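Local atomic coordinates of P35 (Autographa californica nucleopolyhedrovirus, PDB entry 1P35), a protein that inhibits caspases and so blocks the apoptotic response of the insect host cell to baculovirus infection, and also suppresses antiviral RNA interference. Residues Q12-D17 with D194-V199; Y29-M34 with S162-S167. All blocks are in the same frame, centred on the assembly; numbering follows the deposited sequence.

In the fold
The two contacts sit side by side in the beta-rich body of P35, their centres 11 Å apart. Strands 10-21 and 24-33 follow each other in sequence and pair antiparallel; interaction 1 uses the outer side of the first, joining it to strand 191-199, and interaction 2 the outer side of the second, joining it to strand 164-170. Along the chain, interaction 2 is nested inside the loop that interaction 1 closes. A probable hydrogen bond from Ile14 N to Ile30 O ties them together, and Thr13 packs on Tyr29 and Asn31. The N-terminal hairpin is thus built in between two strands from much later in the chain of this caspase inhibitor.

Interaction 1 of 2, residues Q12-D17 with D194-V199; sequences QTIIRD and DVVAYV. With PO4 (phosphate ion), chain D; EDO (1,2-ethanediol), chain G.
A parallel strand pair brings 12-17 alongside 194-199, with Gln12 set beside Asp194 at the N-terminal end of the two segments. Gln12 N donates to Asp194 OD2 (3.1 Å), reaching it from well above the carboxylate plane; Asp194 CG, anti to its backbone N (chi1 -176°), carries the group there, while OD1 is taken by His282. Thr13 N binds Asp194 O, and a water bridges that same carbonyl to Thr13 OG1. From here the ladder alternates as parallel strands do: Thr13 O accepts from Val196 N, Ile15 N gives to Val196 O, Ile15 O takes Tyr198 N, and Asp17 N closes on Tyr198 O (3.0 Å). Strand 276-282 pairs antiparallel with the far edge of 191-199, where Asp194 and Val195 both face Leu281 in a classic beta bulge. Thr13, Ile15 and Ala197 share one face with Val195, whose CG2 meets Thr13 CG2 at 3.8 Å and Ile15 CD1 at 3.9 Å. On the other face Ile14 CG2 touches Val196 CG2. Arg16 CG lies 3.7 Å from Tyr198 CD1. Ethanediol and phosphate, both probably from the crystallisation liquor, gather here: ethanediol C2 sits over the centre of the Tyr198 ring, and Arg16 NH1 bonds ethanediol O2 and, in the guanidinium plane, phosphate O4. Arg16 NH2 reaches phosphate O1 and salt-bridges Glu26. Lys58 and, from the second subunit, Arg79 also bind this phosphate.

Interaction 2 of 2, residues Y29-M34 with S162-S167; sequences YINKIM and SNQVLS
Tyr29 and Leu166 form a hydrogen-bonded pair in a buried antiparallel ladder between strands 24-33 and 164-170. Tyr29 N donates almost straight to Leu166 O (3.0 Å, 171°), whereas the return bond, Leu166 N to Tyr29 O, is bent and weak. Two residues on, Asn31 and Gln164 make a second such pair, and here both bonds are good: Asn31 N to Gln164 O, and Gln164 N to Asn31 O at 2.8 Å.

The close packing is on the face of Tyr29, Asn31, Gln164 and Leu166. Leu166 CG occupies the position between its backbone N and carbonyl carbon (chi1 69°), which sets CG 3.5 Å from Tyr29 O; Leu166 CD1 packs on Tyr29 CB at 3.8 Å. The tyrosine ring leads away from strand 164-170 to stack on Phe46, with Asn31 ND2 in plane at its edge. Asn31 OD1 lies 3.4 Å from Gln164 CB; that oxygen, on a buried residue, is hydrogen-bonded to Tyr100 OH, and the Asn31 and Gln164 amide planes are turned 64° apart.

On the reverse face Ile30 and Val165 lie side by side, CG1 to CG1 at 3.9 Å. The looser part is at Lys32 and Asn163, both partly exposed, which touch chiefly through their side chains. Asn163 OD1, which also receives a weak bond from Arg63, meets Lys32 at its aliphatic CE, 3.2 Å away, while Lys32 NZ stands 3.7 Å from that oxygen.

Interaction 1 of 2, residues Q12-D17 with D194-V199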
loop_
_atom_site.group_PDB
_atom_site.type_symbol
_atom_site.label_atom_id
_atom_site.label_comp_id
_atom_site.label_asym_id
_atom_site.label_seq_id
_atom_site.Cartn_x
_atom_site.Cartn_y
_atom_site.Cartn_z
ATOM N N GLN A 12 -9.046 -12.436 -8.596
ATOM C CA GLN A 12 -8.223 -11.984 -7.492
ATOM C C GLN A 12 -8.650 -12.438 -6.078
ATOM O O GLN A 12 -8.854 -11.606 -5.172
ATOM C CB GLN A 12 -8.155 -10.450 -7.512
ATOM C CG GLN A 12 -7.725 -9.809 -8.836
ATOM C CD GLN A 12 -8.019 -8.306 -8.839
ATOM O OE1 GLN A 12 -7.294 -7.497 -8.230
ATOM N NE2 GLN A 12 -9.133 -7.936 -9.478
ATOM N N THR A 13 -8.725 -13.751 -5.884
ATOM C CA THR A 13 -9.075 -14.320 -4.608
ATOM C C THR A 13 -7.789 -14.463 -3.776
ATOM O O THR A 13 -6.766 -14.960 -4.250
ATOM C CB THR A 13 -9.804 -15.694 -4.808
ATOM O OG1 THR A 13 -11.014 -15.479 -5.559
ATOM C CG2 THR A 13 -10.184 -16.315 -3.483
ATOM N N ILE A 14 -7.856 -13.989 -2.539
ATOM C CA ILE A 14 -6.740 -14.042 -1.599
ATOM C C ILE A 14 -7.225 -14.747 -0.338
ATOM O O ILE A 14 -8.250 -14.377 0.225
ATOM C CB ILE A 14 -6.277 -12.619 -1.270
ATOM C CG1 ILE A 14 -5.969 -11.889 -2.593
ATOM C CG2 ILE A 14 -5.017 -12.649 -0.441
ATOM C CD1 ILE A 14 -5.497 -10.460 -2.416
ATOM N N ILE A 15 -6.441 -15.715 0.134
ATOM C CA ILE A 15 -6.805 -16.538 1.247
ATOM C C ILE A 15 -5.690 -16.690 2.224
ATOM O O ILE A 15 -4.532 -16.779 1.829
ATOM C CB ILE A 15 -7.129 -17.965 0.754
ATOM C CG1 ILE A 15 -8.326 -17.938 -0.191
ATOM C CG2 ILE A 15 -7.271 -18.937 1.943
ATOM C CD1 ILE A 15 -8.533 -19.329 -0.896
ATOM N N ARG A 16 -6.056 -16.730 3.508
ATOM C CA ARG A 16 -5.078 -16.977 4.560
ATOM C C ARG A 16 -5.814 -17.816 5.589
ATOM O O ARG A 16 -6.984 -17.554 5.915
ATOM C CB ARG A 16 -4.584 -15.689 5.227
ATOM C CG ARG A 16 -3.325 -15.944 6.023
ATOM C CD ARG A 16 -2.882 -14.760 6.934
ATOM N NE ARG A 16 -3.865 -14.561 7.986
ATOM C CZ ARG A 16 -3.831 -13.605 8.905
ATOM N NH1 ARG A 16 -2.839 -12.719 8.921
ATOM N NH2 ARG A 16 -4.793 -13.560 9.824
ATOM N N ASP A 17 -5.142 -18.849 6.090
ATOM C CA ASP A 17 -5.742 -19.717 7.087
ATOM C C ASP A 17 -4.596 -20.075 8.027
ATOM O O ASP A 17 -3.625 -20.680 7.607
ATOM C CB ASP A 17 -6.343 -20.949 6.418
ATOM C CG ASP A 17 -7.067 -21.858 7.395
ATOM O OD1 ASP A 17 -6.391 -22.389 8.293
ATOM O OD2 ASP A 17 -8.300 -22.051 7.252
ATOM N N ASP A 194 -7.423 -17.876 -10.173
ATOM C CA ASP A 194 -6.695 -16.640 -9.937
ATOM C C ASP A 194 -6.812 -16.427 -8.435
ATOM O O ASP A 194 -7.709 -15.716 -7.947
ATOM C CB ASP A 194 -7.268 -15.431 -10.698
ATOM C CG ASP A 194 -6.401 -14.190 -10.495
ATOM O OD1 ASP A 194 -5.198 -14.385 -10.137
ATOM O OD2 ASP A 194 -6.880 -13.059 -10.690
ATOM N N VAL A 195 -5.876 -17.046 -7.716
ATOM C CA VAL A 195 -5.907 -17.041 -6.270
ATOM C C VAL A 195 -4.491 -17.282 -5.705
ATOM O O VAL A 195 -3.644 -17.913 -6.364
ATOM C CB VAL A 195 -6.888 -18.198 -5.816
ATOM C CG1 VAL A 195 -6.370 -19.627 -6.382
ATOM C CG2 VAL A 195 -7.031 -18.238 -4.339
ATOM N N VAL A 196 -4.234 -16.699 -4.531
ATOM C CA VAL A 196 -2.994 -16.877 -3.780
ATOM C C VAL A 196 -3.502 -17.245 -2.379
ATOM O O VAL A 196 -4.607 -16.834 -1.988
ATOM C CB VAL A 196 -2.081 -15.584 -3.719
ATOM C CG1 VAL A 196 -1.595 -15.200 -5.117
ATOM C CG2 VAL A 196 -2.843 -14.407 -3.164
ATOM N N ALA A 197 -2.727 -18.075 -1.676
ATOM C CA ALA A 197 -3.040 -18.511 -0.343
ATOM C C ALA A 197 -1.771 -18.676 0.505
ATOM O O ALA A 197 -0.664 -19.015 0.017
ATOM C CB ALA A 197 -3.817 -19.818 -0.360
ATOM N N TYR A 198 -1.951 -18.381 1.782
ATOM C CA TYR A 198 -0.921 -18.487 2.788
ATOM C C TYR A 198 -1.585 -19.381 3.865
ATOM O O TYR A 198 -2.655 -19.022 4.359
ATOM C CB TYR A 198 -0.601 -17.061 3.346
ATOM C CG TYR A 198 0.379 -17.052 4.498
ATOM C CD1 TYR A 198 -0.014 -17.497 5.767
ATOM C CD2 TYR A 198 1.707 -16.618 4.321
ATOM C CE1 TYR A 198 0.866 -17.510 6.842
ATOM C CE2 TYR A 198 2.619 -16.616 5.387
ATOM C CZ TYR A 198 2.186 -17.059 6.657
ATOM O OH TYR A 198 3.008 -16.964 7.761
ATOM N N VAL A 199 -0.980 -20.532 4.208
ATOM C CA VAL A 199 -1.589 -21.455 5.211
ATOM C C VAL A 199 -0.472 -21.974 6.101
ATOM O O VAL A 199 0.480 -22.539 5.587
ATOM C CB VAL A 199 -2.269 -22.693 4.567
ATOM C CG1 VAL A 199 -3.043 -23.459 5.647
ATOM C CG2 VAL A 199 -3.226 -22.280 3.409
HETATM P P PO4 D . -3.104 -10.834 12.385
HETATM O O1 PO4 D . -4.135 -11.939 12.577
HETATM O O2 PO4 D . -3.369 -9.748 13.411
HETATM O O3 PO4 D . -1.694 -11.376 12.572
HETATM O O4 PO4 D . -3.235 -10.313 10.980
HETATM C C1 EDO G . 0.422 -12.012 5.867
HETATM O O1 EDO G . 1.478 -11.184 6.427
HETATM C C2 EDO G . 0.386 -13.368 6.504
HETATM O O2 EDO G . -0.024 -13.219 7.838
HETATM O O HOH W 1 -10.539 -15.571 -8.212
#

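Interaction 2 of 2, residues Y29-M34 with S162-S167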
loop_
_atom_site.group_PDB
_atom_site.type_symbol
_atom_site.label_atom_id
_atom_site.label_comp_id
_atom_site.label_asym_id
_atom_site.label_seq_id
_atom_site.Cartn_x
_atom_site.Cartn_y
_atom_site.Cartn_z
ATOM N N TYR A 29 -10.685 -14.657 3.784
ATOM C CA TYR A 29 -11.022 -14.996 2.425
ATOM C C TYR A 29 -11.477 -13.671 1.820
ATOM O O TYR A 29 -12.419 -13.042 2.334
ATOM C CB TYR A 29 -12.170 -16.056 2.427
ATOM C CG TYR A 29 -12.460 -16.658 1.041
ATOM C CD1 TYR A 29 -13.116 -15.905 0.095
ATOM C CD2 TYR A 29 -12.009 -17.946 0.670
ATOM C CE1 TYR A 29 -13.335 -16.360 -1.185
ATOM C CE2 TYR A 29 -12.221 -18.445 -0.660
ATOM C CZ TYR A 29 -12.904 -17.605 -1.582
ATOM O OH TYR A 29 -13.184 -17.954 -2.899
ATOM N N ILE A 30 -10.795 -13.277 0.738
ATOM C CA ILE A 30 -11.025 -12.015 0.041
ATOM C C ILE A 30 -11.115 -12.275 -1.466
ATOM O O ILE A 30 -10.308 -13.069 -2.051
ATOM C CB ILE A 30 -9.792 -11.043 0.224
ATOM C CG1 ILE A 30 -9.635 -10.619 1.659
ATOM C CG2 ILE A 30 -9.926 -9.780 -0.620
ATOM C CD1 ILE A 30 -8.140 -10.815 2.109
ATOM N N ASN A 31 -12.096 -11.640 -2.107
ATOM C CA ASN A 31 -12.164 -11.769 -3.574
ATOM C C ASN A 31 -12.751 -10.511 -4.186
ATOM O O ASN A 31 -13.105 -9.578 -3.465
ATOM C CB ASN A 31 -12.958 -13.017 -4.038
ATOM C CG ASN A 31 -14.454 -12.964 -3.719
ATOM O OD1 ASN A 31 -15.005 -11.936 -3.294
ATOM N ND2 ASN A 31 -15.118 -14.106 -3.903
ATOM N N LYS A 32 -12.826 -10.473 -5.509
ATOM C CA LYS A 32 -13.392 -9.314 -6.181
ATOM C C LYS A 32 -14.412 -9.659 -7.233
ATOM O O LYS A 32 -14.077 -10.214 -8.290
ATOM C CB LYS A 32 -12.275 -8.453 -6.764
ATOM C CG LYS A 32 -12.735 -7.116 -7.332
ATOM C CD LYS A 32 -11.547 -6.226 -7.694
ATOM C CE LYS A 32 -10.658 -6.010 -6.467
ATOM N NZ LYS A 32 -9.527 -5.100 -6.716
ATOM N N ILE A 33 -15.663 -9.321 -6.958
ATOM C CA ILE A 33 -16.777 -9.612 -7.892
ATOM C C ILE A 33 -17.094 -8.474 -8.867
ATOM O O ILE A 33 -17.221 -7.325 -8.482
ATOM C CB ILE A 33 -18.051 -10.024 -7.083
ATOM C CG1 ILE A 33 -17.742 -11.339 -6.355
ATOM C CG2 ILE A 33 -19.294 -10.173 -8.017
ATOM C CD1 ILE A 33 -18.814 -11.851 -5.419
ATOM N N MET A 34 -17.227 -8.828 -10.137
ATOM C CA MET A 34 -17.462 -7.886 -11.235
ATOM C C MET A 34 -18.871 -7.443 -11.668
ATOM O O MET A 34 -18.986 -6.458 -12.402
ATOM C CB MET A 34 -16.754 -8.411 -12.479
ATOM C CG MET A 34 -15.265 -8.144 -12.522
ATOM S SD MET A 34 -14.933 -6.374 -12.565
ATOM C CE MET A 34 -15.990 -5.797 -14.033
ATOM N N SER A 162 -14.978 -2.723 -5.371
ATOM C CA SER A 162 -14.609 -3.146 -4.027
ATOM C C SER A 162 -14.054 -4.571 -3.874
ATOM O O SER A 162 -14.393 -5.447 -4.660
ATOM C CB SER A 162 -15.845 -3.102 -3.090
ATOM O OG SER A 162 -16.233 -1.794 -2.765
ATOM N N ASN A 163 -13.214 -4.778 -2.850
ATOM C CA ASN A 163 -12.799 -6.125 -2.471
ATOM C C ASN A 163 -13.954 -6.563 -1.562
ATOM O O ASN A 163 -14.479 -5.721 -0.770
ATOM C CB ASN A 163 -11.529 -6.141 -1.620
ATOM C CG ASN A 163 -10.259 -5.947 -2.449
ATOM O OD1 ASN A 163 -10.002 -6.676 -3.397
ATOM N ND2 ASN A 163 -9.468 -4.971 -2.070
ATOM N N GLN A 164 -14.369 -7.836 -1.681
ATOM C CA GLN A 164 -15.441 -8.382 -0.850
ATOM C C GLN A 164 -14.659 -9.231 0.125
ATOM O O GLN A 164 -13.906 -10.091 -0.306
ATOM C CB GLN A 164 -16.400 -9.254 -1.636
ATOM C CG GLN A 164 -16.688 -8.764 -3.048
ATOM C CD GLN A 164 -17.122 -7.347 -3.085
ATOM O OE1 GLN A 164 -17.691 -6.835 -2.114
ATOM N NE2 GLN A 164 -16.886 -6.690 -4.217
ATOM N N VAL A 165 -14.834 -9.011 1.433
ATOM C CA VAL A 165 -14.002 -9.708 2.400
ATOM C C VAL A 165 -14.755 -10.415 3.529
ATOM O O VAL A 165 -15.951 -10.175 3.758
ATOM C CB VAL A 165 -12.965 -8.700 2.984
ATOM C CG1 VAL A 165 -12.364 -7.840 1.843
ATOM C CG2 VAL A 165 -13.664 -7.711 3.967
ATOM N N LEU A 166 -14.068 -11.347 4.187
ATOM C CA LEU A 166 -14.669 -12.071 5.305
ATOM C C LEU A 166 -13.540 -12.731 6.034
ATOM O O LEU A 166 -12.484 -12.945 5.464
ATOM C CB LEU A 166 -15.662 -13.141 4.858
ATOM C CG LEU A 166 -15.125 -14.393 4.118
ATOM C CD1 LEU A 166 -14.804 -15.498 5.092
ATOM C CD2 LEU A 166 -16.183 -14.937 3.178
ATOM N N SER A 167 -13.759 -13.001 7.314
ATOM C CA SER A 167 -12.797 -13.700 8.132
ATOM C C SER A 167 -13.534 -14.267 9.343
ATOM O O SER A 167 -14.470 -13.671 9.836
ATOM C CB SER A 167 -11.646 -12.777 8.557
ATOM O OG SER A 167 -12.116 -11.571 9.139
#